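Local coordinates for regulatory protein of LacI family (PDB 3BBL) that probably acts as a LacI-family transcription regulator, whose periplasmic-binding-protein-like core is likely to sense a small effector and control DNA binding, at residues Q18-L23 / G222-P227; T190-L195 / T216-I221; M199-M204 / Q230-P235. One frame throughout, in Å; residues are numbered along the deposited sequence.

Contact 1: Q18-L23 / G222-P227; sequences QVNHIL and GFDDAP
Val19 meets the second segment with its carbonyl oxygen, 4.2 Å from Pro227 CD; its CG1 is also modelled against Ala226 CB, but too closely to be trusted. Val19 also packs on Met228 of the second subunit. Asn20 carries most of the contact. Its CB rests on Ala226 CB at 3.5 Å, and CG stands anti to the backbone N (chi1 -166°). There the two branches divide: ND2 comes to 3.1 Å from Asp224 CB, whereas OD1 lies 3.7 Å from Pro227 CD. The Asn20 and Asp224 side chains cross obliquely, their amide and carboxylate planes 19° apart. An alanine here would probably open a gap where ND2 had met Asp224 CB and OD1 had met Pro227 CD, while CB would still touch Ala226. His21 bends back instead, NE2 making a weak hydrogen bond of 2.8 Å to Gln18 O. The opposing turn has its own anchors, Asp225 forming salt bridges to Arg240 and Arg277, and Ala226 N bonding Asp197. Loops at the C-terminal ends of strands 6-9 and 219-223 thus meet across the cleft between the two lobes of the periplasmic-binding-protein fold, where relatives bind effectors.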
# COMPACT_ATOMS: atom_id res chain seq x y z
N GLN A 18 7.33 4.51 3.36
CA GLN A 18 7.34 4.33 1.91
C GLN A 18 5.92 4.43 1.35
O GLN A 18 5.01 3.72 1.78
CB GLN A 18 7.97 2.99 1.54
CG GLN A 18 8.66 3.00 0.18
CD GLN A 18 9.90 3.88 0.16
OE1 GLN A 18 10.48 4.12 -0.90
NE2 GLN A 18 10.32 4.36 1.33
N VAL A 19 5.76 5.32 0.37
CA VAL A 19 4.47 5.60 -0.27
C VAL A 19 3.92 4.44 -1.12
O VAL A 19 2.70 4.31 -1.28
CB VAL A 19 4.59 6.88 -1.14
CG1 VAL A 19 3.86 6.73 -2.44
CG2 VAL A 19 4.01 8.02 -0.42
N ASN A 20 4.80 3.61 -1.68
CA ASN A 20 4.32 2.52 -2.52
C ASN A 20 4.38 1.14 -1.86
O ASN A 20 5.32 0.82 -1.13
CB ASN A 20 5.10 2.52 -3.84
CG ASN A 20 4.44 1.65 -4.89
OD1 ASN A 20 3.23 1.40 -4.84
ND2 ASN A 20 5.23 1.18 -5.86
N HIS A 21 3.33 0.35 -2.10
CA HIS A 21 3.21 -1.00 -1.57
C HIS A 21 2.65 -1.89 -2.67
O HIS A 21 1.44 -2.07 -2.80
CB HIS A 21 2.27 -1.02 -0.37
CG HIS A 21 2.73 -0.17 0.77
ND1 HIS A 21 3.05 -0.69 2.01
CD2 HIS A 21 2.95 1.16 0.86
CE1 HIS A 21 3.44 0.28 2.81
NE2 HIS A 21 3.40 1.42 2.14
N ILE A 22 3.55 -2.45 -3.48
CA ILE A 22 3.14 -3.32 -4.57
C ILE A 22 2.92 -4.76 -4.10
O ILE A 22 2.75 -5.66 -4.92
CB ILE A 22 4.18 -3.33 -5.71
CG1 ILE A 22 5.52 -3.86 -5.20
CG2 ILE A 22 4.33 -1.92 -6.29
CD1 ILE A 22 6.53 -4.08 -6.29
N LEU A 23 2.93 -4.98 -2.79
CA LEU A 23 2.70 -6.31 -2.27
C LEU A 23 1.30 -6.72 -2.70
O LEU A 23 1.08 -7.84 -3.16
CB LEU A 23 2.76 -6.32 -0.74
CG LEU A 23 2.23 -7.62 -0.12
CD1 LEU A 23 3.24 -8.74 -0.34
CD2 LEU A 23 1.97 -7.42 1.36
N GLY A 222 8.51 10.86 -11.20
CA GLY A 222 8.90 9.85 -10.24
C GLY A 222 8.92 8.46 -10.84
O GLY A 222 8.92 8.29 -12.07
N PHE A 223 8.96 7.46 -9.97
CA PHE A 223 8.98 6.06 -10.39
C PHE A 223 8.21 5.20 -9.40
O PHE A 223 8.41 5.32 -8.19
CB PHE A 223 10.43 5.57 -10.50
CG PHE A 223 10.64 4.48 -11.53
CD1 PHE A 223 11.30 4.77 -12.72
CD2 PHE A 223 10.21 3.18 -11.29
CE1 PHE A 223 11.53 3.76 -13.67
CE2 PHE A 223 10.42 2.17 -12.24
CZ PHE A 223 11.09 2.46 -13.43
N ASP A 224 7.35 4.36 -9.99
CA ASP A 224 6.42 3.37 -9.40
C ASP A 224 4.98 3.81 -9.25
O ASP A 224 4.17 3.08 -8.71
CB ASP A 224 6.83 2.71 -8.05
CG ASP A 224 8.25 2.92 -7.67
OD1 ASP A 224 8.43 3.29 -6.49
OD2 ASP A 224 9.18 2.73 -8.49
N ASP A 225 4.66 5.00 -9.74
CA ASP A 225 3.29 5.50 -9.72
C ASP A 225 2.47 4.97 -8.53
O ASP A 225 1.42 4.36 -8.70
CB ASP A 225 2.63 5.09 -11.04
CG ASP A 225 1.28 5.71 -11.24
OD1 ASP A 225 1.04 6.78 -10.66
OD2 ASP A 225 0.47 5.14 -12.00
N ALA A 226 2.98 5.20 -7.33
CA ALA A 226 2.32 4.76 -6.12
C ALA A 226 0.91 5.33 -6.05
O ALA A 226 0.64 6.42 -6.57
CB ALA A 226 3.11 5.20 -4.91
N PRO A 227 -0.00 4.60 -5.40
CA PRO A 227 -1.37 5.09 -5.29
C PRO A 227 -1.39 6.45 -4.61
O PRO A 227 -0.64 6.69 -3.67
CB PRO A 227 -2.05 4.01 -4.45
CG PRO A 227 -0.95 3.55 -3.56
CD PRO A 227 0.21 3.43 -4.53

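Contact 2: T190-L195 / T216-I221; sequences TAIMTL and TDLAII. With EDO (1,2-ethanediol), chain C.
Met193, modelled as selenomethionine, bends across to Ile221, its bridge partner on the adjacent parallel strand. Its CB leaves the sheet on the face shared with Ala191, Ala219 and Ile221; CG is anti to the backbone N (chi1 170°). The chain then bends, placing SE 4.1 Å from Ile221 CG2 and swinging CE to 3.6 Å from Ile221 O, with Ile221 CG2 also beside this methyl. Helix 109-123 covers the same face, Ala116 touching both Met193 and Ile221. On the other face, Ile192 CG1 lies 4.0 Å from Leu218 CD1, while Ile220 packs on Ala200 and Met204 of helix 197-209. Between these layers the axes of strands 191-194 and 219-221 lie 13° apart. Four bonds join them: Ala219 N to Thr190 O, Ile192 N to Ala219 O, Ile221 N to Ile192 O at 3.0 Å, and Thr194 N to Ile221 O. On the side away from strand 191-194, a 1,2-ethanediol, probably from the crystallisation liquor, bonds the backbone of Ile220, whose N donates to its O1 at 2.8 Å and whose O accepts from its O2 at 2.7 Å; Ser237 N also bonds it. Two parallel strands connected through helix 197-209 make this a beta-alpha-beta crossover, the building unit of periplasmic-binding-protein lobes.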
# COMPACT_ATOMS: atom_id res chain seq x y z
N THR A 190 16.12 22.31 -14.46
CA THR A 190 14.74 22.65 -14.71
C THR A 190 13.85 21.42 -14.59
O THR A 190 12.63 21.52 -14.59
CB THR A 190 14.57 23.25 -16.11
OG1 THR A 190 14.99 22.29 -17.07
CG2 THR A 190 15.38 24.51 -16.25
N ALA A 191 14.46 20.25 -14.50
CA ALA A 191 13.71 19.02 -14.36
C ALA A 191 14.46 18.00 -13.51
O ALA A 191 15.69 17.91 -13.56
CB ALA A 191 13.38 18.45 -15.74
N ILE A 192 13.71 17.25 -12.72
CA ILE A 192 14.28 16.24 -11.85
C ILE A 192 13.58 14.89 -11.99
O ILE A 192 12.36 14.80 -11.89
CB ILE A 192 14.23 16.69 -10.38
CG1 ILE A 192 15.14 17.91 -10.18
CG2 ILE A 192 14.67 15.56 -9.45
CD1 ILE A 192 15.14 18.48 -8.78
N MSE A 193 14.37 13.86 -12.22
CA MSE A 193 13.89 12.48 -12.34
C MSE A 193 14.24 11.81 -11.00
O MSE A 193 15.35 11.97 -10.50
CB MSE A 193 14.61 11.80 -13.51
CG MSE A 193 14.41 10.31 -13.65
SE MSE A 193 12.79 9.87 -14.65
CE MSE A 193 11.93 8.71 -13.33
N THR A 194 13.31 11.07 -10.40
CA THR A 194 13.61 10.39 -9.14
C THR A 194 13.43 8.87 -9.28
O THR A 194 12.66 8.41 -10.13
CB THR A 194 12.70 10.90 -7.98
OG1 THR A 194 11.34 10.52 -8.21
CG2 THR A 194 12.79 12.41 -7.89
N LEU A 195 14.13 8.09 -8.47
CA LEU A 195 14.01 6.64 -8.59
C LEU A 195 12.81 5.98 -7.93
O LEU A 195 12.62 4.78 -8.07
CB LEU A 195 15.30 5.94 -8.16
CG LEU A 195 16.48 6.24 -9.11
CD1 LEU A 195 17.51 5.12 -9.01
CD2 LEU A 195 15.99 6.37 -10.54
N THR A 216 5.85 23.90 -14.12
CA THR A 216 6.32 25.09 -14.82
C THR A 216 7.78 25.51 -14.55
O THR A 216 8.58 25.61 -15.47
CB THR A 216 5.40 26.28 -14.49
OG1 THR A 216 4.04 25.90 -14.78
CG2 THR A 216 5.78 27.52 -15.32
N ASP A 217 8.12 25.74 -13.29
CA ASP A 217 9.48 26.14 -12.95
C ASP A 217 10.40 24.94 -12.77
O ASP A 217 11.58 24.99 -13.11
CB ASP A 217 9.49 26.97 -11.66
CG ASP A 217 8.62 28.21 -11.75
OD1 ASP A 217 8.60 28.84 -12.84
OD2 ASP A 217 7.98 28.57 -10.73
N LEU A 218 9.86 23.85 -12.23
CA LEU A 218 10.63 22.64 -11.99
C LEU A 218 9.78 21.43 -12.31
O LEU A 218 8.80 21.15 -11.62
CB LEU A 218 11.07 22.57 -10.52
CG LEU A 218 11.89 21.33 -10.14
CD1 LEU A 218 13.20 21.34 -10.92
CD2 LEU A 218 12.17 21.31 -8.65
N ALA A 219 10.15 20.70 -13.36
CA ALA A 219 9.41 19.50 -13.73
C ALA A 219 9.94 18.32 -12.90
O ALA A 219 11.13 18.24 -12.61
CB ALA A 219 9.57 19.22 -15.22
N ILE A 220 9.03 17.43 -12.51
CA ILE A 220 9.40 16.27 -11.72
C ILE A 220 8.71 15.00 -12.20
O ILE A 220 7.50 14.99 -12.43
CB ILE A 220 9.05 16.49 -10.23
CG1 ILE A 220 9.86 17.65 -9.67
CG2 ILE A 220 9.33 15.21 -9.41
CD1 ILE A 220 9.39 18.12 -8.30
N ILE A 221 9.48 13.93 -12.37
CA ILE A 221 8.91 12.65 -12.78
C ILE A 221 9.43 11.62 -11.80
O ILE A 221 10.63 11.52 -11.58
CB ILE A 221 9.31 12.25 -14.22
CG1 ILE A 221 8.72 13.24 -15.23
CG2 ILE A 221 8.79 10.86 -14.54
CD1 ILE A 221 8.94 12.85 -16.67
C1 EDO C . 5.43 18.02 -12.52
O1 EDO C . 6.47 18.00 -13.51
C2 EDO C . 4.46 16.84 -12.72
O2 EDO C . 4.92 15.70 -12.01

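Contact 3: M199-M204 / Q230-P235; sequences MAIGAM and QYLFPP
Leu232 presents its CD1 methyl to two helix side chains that approach it at different inclinations. Ile201 crosses Leu232 at about a right angle, with Ile201 CG1 4.1 Å from Leu232 CD1. Met204, a selenomethionine in this model, comes in on a slant one turn further along helix 197-209 and brings SE to 3.8 Å from the same Leu232 CD1. Its chain is extended until chi3 (69°), where the bend turns CE to the backbone of the loop. This terminal methyl then stands 3.6 Å from Pro234 O and 3.9 Å from Phe233 O, with Pro234 CD at 4.1 Å and Leu232 CB at 4.0 Å. The peptide bond before Pro234 is cis, and the sharp change of course it gives the chain accompanies the gathering of these loop atoms round one methyl. Ile214 touches both Met204 and Pro234. The neighbouring surface belongs to the dimer: Met228 of the second subunit packs on Ile201 and Leu232, while Tyr231 OH bonds Gly17 O of that subunit and Phe233 makes a cation-pi contact with its Arg208. Between helix and loop, then, adhesion rests on dispersion and shape, and the terminal methyl, weakly positive next to selenium, probably gains a little attraction from the two carbonyl oxygens.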
# COMPACT_ATOMS: atom_id res chain seq x y z
N MSE A 199 10.76 9.78 -3.12
CA MSE A 199 11.79 10.78 -3.36
C MSE A 199 11.19 11.98 -4.07
O MSE A 199 11.45 13.13 -3.70
CB MSE A 199 12.92 10.19 -4.20
CG MSE A 199 13.69 9.11 -3.49
SE MSE A 199 15.09 8.52 -4.71
CE MSE A 199 16.62 9.28 -3.81
N ALA A 200 10.37 11.72 -5.09
CA ALA A 200 9.73 12.80 -5.84
C ALA A 200 8.88 13.70 -4.94
O ALA A 200 8.82 14.93 -5.14
CB ALA A 200 8.87 12.21 -6.94
N ILE A 201 8.24 13.11 -3.94
CA ILE A 201 7.41 13.90 -3.03
C ILE A 201 8.29 14.85 -2.23
O ILE A 201 7.93 16.02 -2.01
CB ILE A 201 6.57 12.97 -2.12
CG1 ILE A 201 5.52 12.25 -2.98
CG2 ILE A 201 5.86 13.78 -1.04
CD1 ILE A 201 4.63 11.28 -2.24
N GLY A 202 9.47 14.37 -1.82
CA GLY A 202 10.39 15.21 -1.09
C GLY A 202 10.84 16.36 -1.97
O GLY A 202 10.96 17.50 -1.52
N ALA A 203 11.06 16.06 -3.25
CA ALA A 203 11.47 17.08 -4.21
C ALA A 203 10.36 18.11 -4.36
O ALA A 203 10.62 19.31 -4.45
CB ALA A 203 11.78 16.44 -5.57
N MSE A 204 9.12 17.63 -4.40
CA MSE A 204 7.97 18.53 -4.50
C MSE A 204 7.92 19.43 -3.26
O MSE A 204 7.62 20.63 -3.35
CB MSE A 204 6.67 17.72 -4.64
CG MSE A 204 6.53 17.07 -5.98
SE MSE A 204 4.88 15.95 -6.05
CE MSE A 204 3.63 17.44 -6.00
N GLN A 230 -1.33 10.58 -7.85
CA GLN A 230 -2.23 11.18 -8.82
C GLN A 230 -3.10 12.28 -8.18
O GLN A 230 -3.66 13.13 -8.88
CB GLN A 230 -3.13 10.10 -9.38
CG GLN A 230 -3.76 9.27 -8.27
CD GLN A 230 -4.65 8.17 -8.78
OE1 GLN A 230 -5.00 7.25 -8.04
NE2 GLN A 230 -5.03 8.26 -10.04
N TYR A 231 -3.22 12.25 -6.86
CA TYR A 231 -4.04 13.24 -6.16
C TYR A 231 -3.27 14.45 -5.65
O TYR A 231 -3.87 15.37 -5.08
CB TYR A 231 -4.77 12.58 -4.97
CG TYR A 231 -5.62 11.40 -5.36
CD1 TYR A 231 -5.55 10.21 -4.64
CD2 TYR A 231 -6.49 11.46 -6.45
CE1 TYR A 231 -6.31 9.10 -4.99
CE2 TYR A 231 -7.25 10.36 -6.81
CZ TYR A 231 -7.15 9.18 -6.08
OH TYR A 231 -7.89 8.09 -6.43
N LEU A 232 -1.96 14.46 -5.83
CA LEU A 232 -1.15 15.58 -5.37
C LEU A 232 -1.36 16.79 -6.27
O LEU A 232 -1.97 16.68 -7.33
CB LEU A 232 0.33 15.19 -5.40
CG LEU A 232 0.74 13.97 -4.57
CD1 LEU A 232 2.12 13.49 -5.00
CD2 LEU A 232 0.72 14.32 -3.09
N PHE A 233 -0.90 17.95 -5.84
CA PHE A 233 -1.02 19.14 -6.68
C PHE A 233 0.35 19.77 -6.88
O PHE A 233 0.97 20.24 -5.93
CB PHE A 233 -1.94 20.19 -6.07
CG PHE A 233 -2.11 21.40 -6.94
CD1 PHE A 233 -2.83 21.32 -8.13
CD2 PHE A 233 -1.48 22.60 -6.62
CE1 PHE A 233 -2.91 22.41 -9.00
CE2 PHE A 233 -1.55 23.70 -7.48
CZ PHE A 233 -2.27 23.61 -8.68
N PRO A 234 0.85 19.76 -8.11
CA PRO A 234 0.19 19.18 -9.29
C PRO A 234 0.24 17.66 -9.18
O PRO A 234 1.04 17.10 -8.44
CB PRO A 234 1.06 19.66 -10.45
CG PRO A 234 1.85 20.80 -9.89
CD PRO A 234 2.13 20.38 -8.49
N PRO A 235 -0.64 16.96 -9.92
CA PRO A 235 -0.58 15.50 -9.83
C PRO A 235 0.80 15.10 -10.37
O PRO A 235 1.31 15.72 -11.29
CB PRO A 235 -1.74 15.06 -10.72
CG PRO A 235 -1.85 16.18 -11.72
CD PRO A 235 -1.67 17.41 -10.87

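How the contacts relate
From the N terminus, the loop after strand 6-9 comes first, and contact 1 closes the longest loop by joining it, across 198 intervening residues, to the end of strand 219-223. Contact 2 is nested within that loop, pairing strand 191-194 with the start of strand 219-223. Contact 3 crosses both: it begins on helix 197-209, which lies between those strands in the sequence, and ends in the segment after the turn of contact 1. All three also touch directly: Gly222 lies beside Thr194, Thr194 meets Ala200, and Val19 meets Ile201. Contact 1 joins the lobes, whereas contacts 2 and 3 tie sheet, helix and loop together; contacts 1 and 3 border the second subunit, which contact 2 does not touch.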